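Long-range contact in putative diflavin flavoprotein A 5 (Nostoc sp. PCC 7120, PDB 4FEK), which probably takes part in passing electrons from NADH to oxygen, reducing it to water, this construct being its metallo-beta-lactamase-like domain: residues 47-55 / 139-147. Sequence-based numbering, arbitrary orientation.
Sequences VIEGDKTAI and DLGKGHVLK
Leu140 reaches the hairpin of residues 47-55 with its CD2 branch. Leu140 CD2 lies 3.7 Å from Ile48 CG2, and the two side chains cross at about a right angle. The same Leu140 CD2 touches Ala54 CB at 4.0 Å. With chi1 at -56°, Ile48 sets CG1 near its own N and leaves CG2 trans to it. From there the CG2 methyl sits over one face of the His144 ring, 4.0 Å from its centroid, in a CH-pi contact.

One direct hydrogen bond joins the backbones. Lys52 N donates to Leu140 O at 2.8 Å, with a nearly straight N-H...O angle of 169°. Lys142 lies extended past the hairpin turn, its CD 3.8 Å from Gly50 C. Lys142 NZ stays 4.5 Å from Asp51 OD1, too far for a salt bridge, and reaches Glu49 O through a water. Another water links Lys52 NZ to Asp139 O.

The second shell shapes the opposing loop. Asp139 OD1 accepts from Gly141 N in an Asx turn, and a type I' turn runs from Gly141 to His144. His144 ND1 bonds to Asp164 and NE2 to Asn17, which holds the ring face against Ile48 CG2.

The contact bridges the two sheets of the metallo-beta-lactamase fold. The hairpin of strands 41-49 and 53-56 belongs to one, between strands 18-25 and 80-84. The loop joins strands 138-139 and 145-150 at the edge of the other, beside strand 160-164.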
loop_
_atom_site.group_PDB
_atom_site.type_symbol
_atom_site.label_atom_id
_atom_site.label_comp_id
_atom_site.label_asym_id
_atom_site.label_seq_id
_atom_site.Cartn_x
_atom_site.Cartn_y
_atom_site.Cartn_z
ATOM N N VAL A 47 -1.821 4.579 -9.300
ATOM C CA VAL A 47 -2.970 4.912 -10.151
ATOM C C VAL A 47 -3.011 3.904 -11.286
ATOM O O VAL A 47 -2.005 3.706 -11.964
ATOM C CB VAL A 47 -2.839 6.323 -10.774
ATOM C CG1 VAL A 47 -4.110 6.670 -11.545
ATOM C CG2 VAL A 47 -2.557 7.368 -9.687
ATOM N N ILE A 48 -4.135 3.209 -11.438
ATOM C CA ILE A 48 -4.331 2.332 -12.592
ATOM C C ILE A 48 -5.453 2.916 -13.452
ATOM O O ILE A 48 -6.574 3.128 -12.974
ATOM C CB ILE A 48 -4.726 0.895 -12.186
ATOM C CG1 ILE A 48 -3.683 0.284 -11.243
ATOM C CG2 ILE A 48 -4.906 0.023 -13.433
ATOM C CD1 ILE A 48 -4.237 -0.923 -10.441
ATOM N N GLU A 49 -5.162 3.158 -14.728
ATOM C CA GLU A 49 -6.158 3.767 -15.605
ATOM C C GLU A 49 -6.622 2.794 -16.666
ATOM O O GLU A 49 -5.962 2.647 -17.695
ATOM C CB GLU A 49 -5.579 4.997 -16.309
ATOM C CG GLU A 49 -5.334 6.187 -15.418
ATOM C CD GLU A 49 -4.772 7.371 -16.192
ATOM O OE1 GLU A 49 -4.588 7.250 -17.429
ATOM O OE2 GLU A 49 -4.515 8.421 -15.563
ATOM N N GLY A 50 -7.741 2.126 -16.435
ATOM C CA GLY A 50 -8.305 1.289 -17.474
ATOM C C GLY A 50 -9.438 2.085 -18.092
ATOM O O GLY A 50 -9.341 3.307 -18.240
ATOM N N ASP A 51 -10.513 1.395 -18.434
ATOM C CA ASP A 51 -11.789 2.037 -18.690
ATOM C C ASP A 51 -12.227 2.848 -17.469
ATOM O O ASP A 51 -12.762 3.956 -17.603
ATOM C CB ASP A 51 -12.832 0.969 -19.002
ATOM C CG ASP A 51 -12.663 0.385 -20.404
ATOM O OD1 ASP A 51 -12.118 1.094 -21.279
ATOM O OD2 ASP A 51 -13.071 -0.772 -20.626
ATOM N N LYS A 52 -12.008 2.285 -16.280
ATOM C CA LYS A 52 -12.249 2.995 -15.022
ATOM C C LYS A 52 -10.915 3.301 -14.353
ATOM O O LYS A 52 -9.925 2.616 -14.606
ATOM C CB LYS A 52 -13.125 2.155 -14.078
ATOM C CG LYS A 52 -14.581 1.990 -14.550
ATOM C CD LYS A 52 -15.427 1.377 -13.434
ATOM C CE LYS A 52 -16.862 1.136 -13.875
ATOM N NZ LYS A 52 -16.905 0.695 -15.298
ATOM N N THR A 53 -10.880 4.334 -13.511
ATOM C CA THR A 53 -9.637 4.702 -12.832
ATOM C C THR A 53 -9.691 4.413 -11.323
ATOM O O THR A 53 -10.666 4.731 -10.646
ATOM C CB THR A 53 -9.244 6.187 -13.111
ATOM O OG1 THR A 53 -8.920 6.337 -14.497
ATOM C CG2 THR A 53 -8.020 6.578 -12.315
ATOM N N ALA A 54 -8.645 3.776 -10.809
ATOM C CA ALA A 54 -8.521 3.540 -9.376
ATOM C C ALA A 54 -7.213 4.083 -8.834
ATOM O O ALA A 54 -6.161 4.010 -9.481
ATOM C CB ALA A 54 -8.630 2.024 -9.057
ATOM N N ILE A 55 -7.282 4.638 -7.634
ATOM C CA ILE A 55 -6.078 4.960 -6.902
ATOM C C ILE A 55 -5.920 3.972 -5.747
ATOM O O ILE A 55 -6.895 3.494 -5.163
ATOM C CB ILE A 55 -6.035 6.425 -6.415
ATOM C CG1 ILE A 55 -7.154 6.731 -5.444
ATOM C CG2 ILE A 55 -6.153 7.399 -7.613
ATOM C CD1 ILE A 55 -7.196 8.239 -5.086
ATOM N N ASP A 139 -13.245 -5.219 -12.196
ATOM C CA ASP A 139 -12.720 -5.006 -13.536
ATOM C C ASP A 139 -12.622 -3.509 -13.844
ATOM O O ASP A 139 -13.627 -2.798 -13.897
ATOM C CB ASP A 139 -13.582 -5.729 -14.573
ATOM C CG ASP A 139 -13.018 -5.632 -15.989
ATOM O OD1 ASP A 139 -11.860 -5.196 -16.166
ATOM O OD2 ASP A 139 -13.733 -6.025 -16.933
ATOM N N LEU A 140 -11.397 -3.042 -14.045
ATOM C CA LEU A 140 -11.150 -1.656 -14.444
ATOM C C LEU A 140 -11.230 -1.491 -15.968
ATOM O O LEU A 140 -11.176 -0.364 -16.490
ATOM C CB LEU A 140 -9.764 -1.221 -13.953
ATOM C CG LEU A 140 -9.638 -0.461 -12.629
ATOM C CD1 LEU A 140 -10.740 -0.795 -11.688
ATOM C CD2 LEU A 140 -8.254 -0.665 -11.982
ATOM N N GLY A 141 -11.323 -2.617 -16.675
ATOM C CA GLY A 141 -11.328 -2.614 -18.128
ATOM C C GLY A 141 -9.926 -2.750 -18.694
ATOM O O GLY A 141 -8.936 -2.679 -17.955
ATOM N N LYS A 142 -9.844 -2.937 -20.012
ATOM C CA LYS A 142 -8.571 -3.083 -20.727
ATOM C C LYS A 142 -7.683 -4.215 -20.191
ATOM O O LYS A 142 -6.457 -4.226 -20.399
ATOM C CB LYS A 142 -7.817 -1.745 -20.756
ATOM C CG LYS A 142 -8.577 -0.666 -21.526
ATOM C CD LYS A 142 -8.007 0.731 -21.291
ATOM C CE LYS A 142 -8.827 1.790 -22.038
ATOM N NZ LYS A 142 -8.138 3.127 -22.067
ATOM N N GLY A 143 -8.310 -5.158 -19.494
ATOM C CA GLY A 143 -7.609 -6.303 -18.952
ATOM C C GLY A 143 -7.280 -6.168 -17.478
ATOM O O GLY A 143 -6.885 -7.140 -16.841
ATOM N N HIS A 144 -7.453 -4.968 -16.930
ATOM C CA HIS A 144 -7.083 -4.703 -15.541
ATOM C C HIS A 144 -8.149 -5.211 -14.595
ATOM O O HIS A 144 -8.942 -4.436 -14.058
ATOM C CB HIS A 144 -6.795 -3.219 -15.315
ATOM C CG HIS A 144 -5.623 -2.719 -16.095
ATOM N ND1 HIS A 144 -4.326 -2.798 -15.629
ATOM C CD2 HIS A 144 -5.546 -2.169 -17.331
ATOM C CE1 HIS A 144 -3.506 -2.303 -16.539
ATOM N NE2 HIS A 144 -4.221 -1.925 -17.585
ATOM N N VAL A 145 -8.191 -6.531 -14.443
ATOM C CA VAL A 145 -9.068 -7.162 -13.479
ATOM C C VAL A 145 -8.296 -7.268 -12.165
ATOM O O VAL A 145 -7.199 -7.829 -12.120
ATOM C CB VAL A 145 -9.494 -8.558 -13.937
ATOM C CG1 VAL A 145 -10.438 -9.183 -12.918
ATOM C CG2 VAL A 145 -10.145 -8.498 -15.321
ATOM N N LEU A 146 -8.867 -6.711 -11.105
ATOM C CA LEU A 146 -8.237 -6.727 -9.790
ATOM C C LEU A 146 -8.730 -7.898 -8.960
ATOM O O LEU A 146 -9.935 -8.066 -8.787
ATOM C CB LEU A 146 -8.577 -5.437 -9.047
ATOM C CG LEU A 146 -7.600 -4.274 -9.202
ATOM C CD1 LEU A 146 -6.907 -4.312 -10.524
ATOM C CD2 LEU A 146 -8.297 -2.940 -8.961
ATOM N N LYS A 147 -7.799 -8.702 -8.448
ATOM C CA LYS A 147 -8.122 -9.761 -7.492
ATOM C C LYS A 147 -7.782 -9.246 -6.097
ATOM O O LYS A 147 -6.807 -8.518 -5.936
ATOM C CB LYS A 147 -7.314 -11.018 -7.797
ATOM C CG LYS A 147 -7.555 -11.555 -9.215
ATOM C CD LYS A 147 -7.027 -12.977 -9.376
ATOM C CE LYS A 147 -7.599 -13.643 -10.629
ATOM N NZ LYS A 147 -7.058 -15.022 -10.813
HETATM O O HOH W 1 -5.863 3.751 -20.236
HETATM O O HOH W 2 -12.367 -2.890 -21.634
HETATM O O HOH W 3 -14.940 -1.428 -16.301
#